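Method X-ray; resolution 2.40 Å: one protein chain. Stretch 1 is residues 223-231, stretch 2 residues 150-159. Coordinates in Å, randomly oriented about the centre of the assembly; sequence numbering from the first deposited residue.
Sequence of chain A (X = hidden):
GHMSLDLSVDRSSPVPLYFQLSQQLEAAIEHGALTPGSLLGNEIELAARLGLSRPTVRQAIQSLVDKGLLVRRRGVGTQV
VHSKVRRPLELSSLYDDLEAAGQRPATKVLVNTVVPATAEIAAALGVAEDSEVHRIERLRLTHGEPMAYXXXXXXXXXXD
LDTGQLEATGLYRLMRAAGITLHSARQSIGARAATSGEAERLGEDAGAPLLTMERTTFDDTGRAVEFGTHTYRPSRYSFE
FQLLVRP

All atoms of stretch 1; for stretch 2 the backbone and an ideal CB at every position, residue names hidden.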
ATOM      1  N   ARG A 223      -9.748  21.438   4.519  1.00 47.43           N
ATOM      2  CA  ARG A 223     -10.723  21.180   3.459  1.00 62.18           C
ATOM      3  C   ARG A 223     -10.143  20.258   2.393  1.00 61.73           C
ATOM      4  O   ARG A 223      -8.966  20.371   2.025  1.00 44.99           O
ATOM      5  CB  ARG A 223     -11.179  22.489   2.799  1.00 51.73           C
ATOM      6  CG  ARG A 223     -11.909  23.432   3.754  1.00 75.06           C
ATOM      7  CD  ARG A 223     -12.569  24.600   3.026  1.00 80.63           C
ATOM      8  NE  ARG A 223     -12.575  25.804   3.855  1.00101.00           N
ATOM      9  CZ  ARG A 223     -11.646  26.759   3.803  1.00103.57           C
ATOM     10  NH1 ARG A 223     -10.631  26.656   2.952  1.00 76.84           N
ATOM     11  NH2 ARG A 223     -11.733  27.821   4.601  1.00105.18           N
ATOM     12  N   ALA A 224     -10.964  19.339   1.895  1.00 48.77           N
ATOM     13  CA  ALA A 224     -10.520  18.489   0.798  1.00 46.45           C
ATOM     14  C   ALA A 224     -10.241  19.356  -0.407  1.00 42.34           C
ATOM     15  O   ALA A 224     -10.943  20.313  -0.696  1.00 50.09           O
ATOM     16  CB  ALA A 224     -11.533  17.415   0.461  1.00 37.33           C
ATOM     17  N   VAL A 225      -9.188  19.010  -1.115  1.00 42.68           N
ATOM     18  CA  VAL A 225      -8.709  19.855  -2.175  1.00 40.59           C
ATOM     19  C   VAL A 225      -8.645  18.954  -3.429  1.00 41.17           C
ATOM     20  O   VAL A 225      -8.669  19.417  -4.573  1.00 37.60           O
ATOM     21  CB  VAL A 225      -7.363  20.530  -1.685  1.00 52.10           C
ATOM     22  CG1 VAL A 225      -6.108  19.859  -2.225  1.00 39.98           C
ATOM     23  CG2 VAL A 225      -7.369  22.007  -1.929  1.00 45.96           C
ATOM     24  N   GLU A 226      -8.645  17.648  -3.187  1.00 42.85           N
ATOM     25  CA  GLU A 226      -8.448  16.671  -4.238  1.00 43.61           C
ATOM     26  C   GLU A 226      -8.854  15.282  -3.734  1.00 41.34           C
ATOM     27  O   GLU A 226      -8.561  14.903  -2.599  1.00 44.73           O
ATOM     28  CB  GLU A 226      -6.971  16.679  -4.683  1.00 52.91           C
ATOM     29  CG  GLU A 226      -6.625  15.674  -5.782  1.00 47.70           C
ATOM     30  CD  GLU A 226      -6.276  14.273  -5.255  1.00 59.89           C
ATOM     31  OE1 GLU A 226      -5.799  14.142  -4.108  1.00 57.78           O
ATOM     32  OE2 GLU A 226      -6.463  13.288  -6.001  1.00 54.96           O
ATOM     33  N   PHE A 227      -9.556  14.543  -4.581  1.00 44.10           N
ATOM     34  CA  PHE A 227      -9.860  13.145  -4.334  1.00 44.25           C
ATOM     35  C   PHE A 227      -9.433  12.308  -5.536  1.00 53.55           C
ATOM     36  O   PHE A 227      -9.815  12.581  -6.672  1.00 43.80           O
ATOM     37  CB  PHE A 227     -11.347  12.958  -4.126  1.00 35.39           C
ATOM     38  CG  PHE A 227     -11.761  11.516  -3.983  1.00 53.71           C
ATOM     39  CD1 PHE A 227     -11.288  10.748  -2.926  1.00 45.71           C
ATOM     40  CD2 PHE A 227     -12.635  10.926  -4.892  1.00 58.66           C
ATOM     41  CE1 PHE A 227     -11.679   9.416  -2.767  1.00 52.72           C
ATOM     42  CE2 PHE A 227     -13.029   9.585  -4.743  1.00 48.66           C
ATOM     43  CZ  PHE A 227     -12.553   8.835  -3.676  1.00 47.97           C
ATOM     44  N   GLY A 228      -8.658  11.268  -5.285  1.00 39.04           N
ATOM     45  CA  GLY A 228      -8.162  10.449  -6.367  1.00 42.96           C
ATOM     46  C   GLY A 228      -8.553   9.005  -6.185  1.00 47.09           C
ATOM     47  O   GLY A 228      -8.604   8.475  -5.075  1.00 45.78           O
ATOM     48  N   THR A 229      -8.844   8.366  -7.303  1.00 45.93           N
ATOM     49  CA  THR A 229      -9.182   6.956  -7.304  1.00 45.30           C
ATOM     50  C   THR A 229      -8.363   6.325  -8.436  1.00 51.23           C
ATOM     51  O   THR A 229      -8.565   6.621  -9.614  1.00 54.82           O
ATOM     52  CB  THR A 229     -10.733   6.747  -7.414  1.00 58.44           C
ATOM     53  OG1 THR A 229     -11.084   5.415  -7.034  1.00 62.97           O
ATOM     54  CG2 THR A 229     -11.286   7.084  -8.818  1.00 47.35           C
ATOM     55  N   HIS A 230      -7.403   5.486  -8.058  1.00 55.04           N
ATOM     56  CA  HIS A 230      -6.387   5.026  -8.994  1.00 43.06           C
ATOM     57  C   HIS A 230      -6.278   3.515  -9.085  1.00 43.66           C
ATOM     58  O   HIS A 230      -6.560   2.804  -8.125  1.00 47.18           O
ATOM     59  CB  HIS A 230      -5.027   5.579  -8.582  1.00 46.24           C
ATOM     60  CG  HIS A 230      -5.018   7.045  -8.325  1.00 56.89           C
ATOM     61  ND1 HIS A 230      -4.443   7.602  -7.211  1.00 74.66           N
ATOM     62  CD2 HIS A 230      -5.517   8.087  -9.046  1.00 47.28           C
ATOM     63  CE1 HIS A 230      -4.571   8.915  -7.246  1.00 62.10           C
ATOM     64  NE2 HIS A 230      -5.222   9.229  -8.365  1.00 62.99           N
ATOM     65  N   THR A 231      -5.846   3.049 -10.257  1.00 61.91           N
ATOM     66  CA  THR A 231      -5.526   1.642 -10.518  1.00 59.27           C
ATOM     67  C   THR A 231      -4.103   1.501 -11.059  1.00 51.74           C
ATOM     68  O   THR A 231      -3.619   2.343 -11.828  1.00 47.78           O
ATOM     69  CB  THR A 231      -6.470   1.033 -11.555  1.00 55.41           C
ATOM     70  OG1 THR A 231      -6.725   2.008 -12.577  1.00 69.43           O
ATOM     71  CG2 THR A 231      -7.774   0.619 -10.912  1.00 59.42           C
ATOM     72  N   UNK A 150      -5.278   7.027 -13.579  1.00 44.26           N
ATOM     73  CA  UNK A 150      -5.521   8.000 -12.515  1.00 49.09           C
ATOM     74  C   UNK A 150      -6.770   8.867 -12.726  1.00 58.14           C
ATOM     75  O   UNK A 150      -6.765   9.744 -13.583  1.00 48.27           O
ATOM     76  CB  UNK A 150      -4.298   8.909 -12.379  1.00 49.09           C
ATOM     77  N   UNK A 151      -7.824   8.636 -11.938  1.00 56.82           N
ATOM     78  CA  UNK A 151      -8.999   9.525 -11.931  1.00 68.84           C
ATOM     79  C   UNK A 151      -8.962  10.482 -10.742  1.00 56.82           C
ATOM     80  O   UNK A 151      -8.901  10.044  -9.595  1.00 44.40           O
ATOM     81  CB  UNK A 151     -10.290   8.704 -11.896  1.00 68.84           C
ATOM     82  N   UNK A 152      -9.018  11.783 -11.008  1.00 51.17           N
ATOM     83  CA  UNK A 152      -9.092  12.764  -9.921  1.00 46.15           C
ATOM     84  C   UNK A 152     -10.282  13.725  -9.962  1.00 52.77           C
ATOM     85  O   UNK A 152     -10.787  14.082 -11.028  1.00 43.75           O
ATOM     86  CB  UNK A 152      -7.805  13.592  -9.920  1.00 46.15           C
ATOM     87  N   UNK A 153     -10.724  14.139  -8.781  1.00 46.12           N
ATOM     88  CA  UNK A 153     -11.826  15.079  -8.665  1.00 43.33           C
ATOM     89  C   UNK A 153     -11.405  16.253  -7.834  1.00 45.10           C
ATOM     90  O   UNK A 153     -10.863  16.084  -6.749  1.00 53.59           O
ATOM     91  CB  UNK A 153     -13.063  14.412  -8.060  1.00 43.33           C
ATOM     92  N   UNK A 154     -11.633  17.448  -8.355  1.00 40.38           N
ATOM     93  CA  UNK A 154     -11.333  18.657  -7.609  1.00 43.43           C
ATOM     94  C   UNK A 154     -12.598  19.486  -7.404  1.00 49.14           C
ATOM     95  O   UNK A 154     -13.477  19.521  -8.265  1.00 44.03           O
ATOM     96  CB  UNK A 154     -10.264  19.480  -8.331  1.00 43.43           C
ATOM     97  N   UNK A 155     -12.695  20.148  -6.244  1.00 59.06           N
ATOM     98  CA  UNK A 155     -13.797  21.079  -6.022  1.00 58.43           C
ATOM     99  C   UNK A 155     -13.622  22.319  -6.901  1.00 58.91           C
ATOM    100  O   UNK A 155     -12.519  22.599  -7.361  1.00 58.39           O
ATOM    101  CB  UNK A 155     -13.879  21.475  -4.546  1.00 58.43           C
ATOM    102  N   UNK A 156     -14.715  23.056  -7.133  1.00 67.73           N
ATOM    103  CA  UNK A 156     -14.698  24.224  -8.020  1.00 72.07           C
ATOM    104  C   UNK A 156     -13.742  25.337  -7.590  1.00 74.01           C
ATOM    105  O   UNK A 156     -13.560  25.578  -6.395  1.00 71.13           O
ATOM    106  CB  UNK A 156     -16.112  24.800  -8.119  1.00 72.07           C
ATOM    107  N   UNK A 157     -13.155  26.020  -8.570  1.00 76.48           N
ATOM    108  CA  UNK A 157     -12.427  27.254  -8.326  1.00 87.97           C
ATOM    109  C   UNK A 157     -11.198  27.107  -7.459  1.00 92.56           C
ATOM    110  O   UNK A 157     -11.011  27.830  -6.483  1.00 95.28           O
ATOM    111  CB  UNK A 157     -13.366  28.275  -7.680  1.00 87.97           C
ATOM    112  N   UNK A 158     -10.356  26.154  -7.826  1.00102.10           N
ATOM    113  CA  UNK A 158      -9.122  25.902  -7.111  1.00 99.66           C
ATOM    114  C   UNK A 158      -7.975  26.178  -8.063  1.00116.79           C
ATOM    115  O   UNK A 158      -7.068  26.956  -7.766  1.00123.41           O
ATOM    116  CB  UNK A 158      -9.067  24.473  -6.567  1.00 99.66           C
ATOM    117  N   UNK A 159      -8.042  25.542  -9.228  1.00118.46           N
ATOM    118  CA  UNK A 159      -6.951  25.564 -10.190  1.00116.90           C
ATOM    119  C   UNK A 159      -7.476  25.642 -11.622  1.00119.69           C
ATOM    120  O   UNK A 159      -8.641  25.325 -11.888  1.00112.03           O
ATOM    121  CB  UNK A 159      -6.070  24.325 -10.018  1.00116.90           C
TER

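The backbone sets the first rule. Positions 150 to 154 run antiparallel to the strand of stretch 1, and two pairs of hydrogen bonds fix the register: position 151 N to Thr 229 O (3.2 Å) and Thr 229 N to position 151 O (2.8 Å), then position 153 N to Phe 227 O (2.8 Å) and Phe 227 N to position 153 O (3.0 Å). Alternate positions therefore share a face of the sheet, 150 and 152 with His 230, 151 and 153 with Thr 229 and Phe 227.

Position 150 lies opposite His 230, in a non-hydrogen-bonded pair. Its ideal CB is 3.6 Å from His 230 CD2, so a carbon-rich side chain that can lie against the imidazole would suit, whether aliphatic or aromatic. The residue is Leu 150, and its CD2 comes to 3.6 Å from His 230 CD2.

At position 151 the CB points to the face that carries Thr 229, whose methyl CG2 is the natural neighbour. Small or beta-branched residues such as Ala, Ser, Cys, Val or Thr would all fit. Cys 151 is found; its CB packs 3.6 Å from Thr 229 CG2.

Position 152 faces a polar site. Gly 228 across from it has no side chain, which leaves room, and the carboxylate of Glu 226 and the imidazole of His 230 flank the space; the ideal CB is 4.2 Å from Glu 226 OE2. A polar side chain of modest length, such as Asn, Gln, Ser or Thr, would suit. Asn 152 reaches in, with OD1 3.4 Å from Gly 228 CA. A CB on Gly 228 would lie 2.7 Å from Asn 152 OD1, a clash, so the bare backbone there makes room for the amide as modelled. That amide is probably turned over in the model, so its polar partners are left open.

Position 153 returns to the face of Phe 227 and Thr 229. An aromatic ring or a long aliphatic chain could lie beside the phenyl group and reach along toward the threonine methyl. Tyr 153 does this: its CD1 is 3.8 Å from Phe 227 CD2, and Thr 229 CG2 meets the edge of the tyrosine ring, 4.3 Å from CE1.

At position 154 the CB points sideways, 4.1 Å from Val 225 O, and the CG of Glu 226 offers a little aliphatic surface. Several hydrophobic residues could use it. Leu 154 places CD2 4.1 Å from Glu 226 CG.

Position 155 points toward stretch 1, and its phi of -70° is compatible with proline, among others. Pro 155 sets CD 3.2 Å from Val 225 O.

Positions 156 and 157 are out of reach. Pro 156 fits its phi of -60°, and the positive phi at 157 favours the Gly 157 found there.

Position 158 points back toward Val 225, where an apolar chain of some length is wanted. Leu 158 supplies it, CD1 lying 3.6 Å from Val 225 CG2. Position 159 is unconstrained by stretch 1; it holds Val 159, poorly ordered.

Stretch 2 150-159: LCNYLPPGLV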
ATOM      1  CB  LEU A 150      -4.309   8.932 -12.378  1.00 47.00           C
ATOM      2  CG  LEU A 150      -2.894   8.342 -12.317  1.00 53.19           C
ATOM      3  CD1 LEU A 150      -1.871   9.426 -12.016  1.00 36.57           C
ATOM      4  CD2 LEU A 150      -2.815   7.203 -11.303  1.00 47.65           C
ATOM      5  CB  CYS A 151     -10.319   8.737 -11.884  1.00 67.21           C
ATOM      6  SG  CYS A 151     -10.459   7.355 -13.034  1.00 71.87           S
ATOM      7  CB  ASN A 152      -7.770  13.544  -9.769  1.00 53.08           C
ATOM      8  CG  ASN A 152      -6.574  12.625  -9.531  1.00 60.12           C
ATOM      9  OD1 ASN A 152      -6.163  12.386  -8.395  1.00 60.07           O
ATOM     10  ND2 ASN A 152      -6.038  12.082 -10.598  1.00 39.71           N
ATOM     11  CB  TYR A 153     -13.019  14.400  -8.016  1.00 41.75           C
ATOM     12  CG  TYR A 153     -13.505  13.207  -8.803  1.00 49.05           C
ATOM     13  CD1 TYR A 153     -12.984  11.936  -8.570  1.00 57.51           C
ATOM     14  CD2 TYR A 153     -14.484  13.350  -9.780  1.00 49.61           C
ATOM     15  CE1 TYR A 153     -13.429  10.840  -9.282  1.00 49.68           C
ATOM     16  CE2 TYR A 153     -14.931  12.261 -10.504  1.00 60.85           C
ATOM     17  CZ  TYR A 153     -14.399  11.005 -10.250  1.00 55.84           C
ATOM     18  OH  TYR A 153     -14.836   9.912 -10.959  1.00 57.79           O
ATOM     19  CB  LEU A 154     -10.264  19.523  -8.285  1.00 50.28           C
ATOM     20  CG  LEU A 154      -9.010  19.005  -8.988  1.00 54.62           C
ATOM     21  CD1 LEU A 154      -7.818  19.834  -8.506  1.00 46.09           C
ATOM     22  CD2 LEU A 154      -8.794  17.555  -8.727  1.00 47.67           C
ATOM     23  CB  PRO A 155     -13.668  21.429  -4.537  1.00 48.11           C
ATOM     24  CG  PRO A 155     -12.251  21.181  -4.185  1.00 54.69           C
ATOM     25  CD  PRO A 155     -11.733  20.122  -5.125  1.00 56.11           C
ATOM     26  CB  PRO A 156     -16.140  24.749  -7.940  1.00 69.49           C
ATOM     27  CG  PRO A 156     -16.969  23.622  -7.373  1.00 50.78           C
ATOM     28  CD  PRO A 156     -16.042  22.814  -6.532  1.00 62.86           C
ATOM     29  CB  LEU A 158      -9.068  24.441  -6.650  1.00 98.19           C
ATOM     30  CG  LEU A 158      -9.648  24.053  -5.286  1.00 86.26           C
ATOM     31  CD1 LEU A 158      -9.202  22.646  -4.914  1.00 61.03           C
ATOM     32  CD2 LEU A 158      -9.219  25.042  -4.229  1.00 71.80           C
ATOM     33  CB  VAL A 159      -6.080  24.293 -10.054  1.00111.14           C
ATOM     34  CG1 VAL A 159      -4.872  24.352 -10.974  1.00102.35           C
ATOM     35  CG2 VAL A 159      -5.643  24.097  -8.613  1.00109.77           C
TER
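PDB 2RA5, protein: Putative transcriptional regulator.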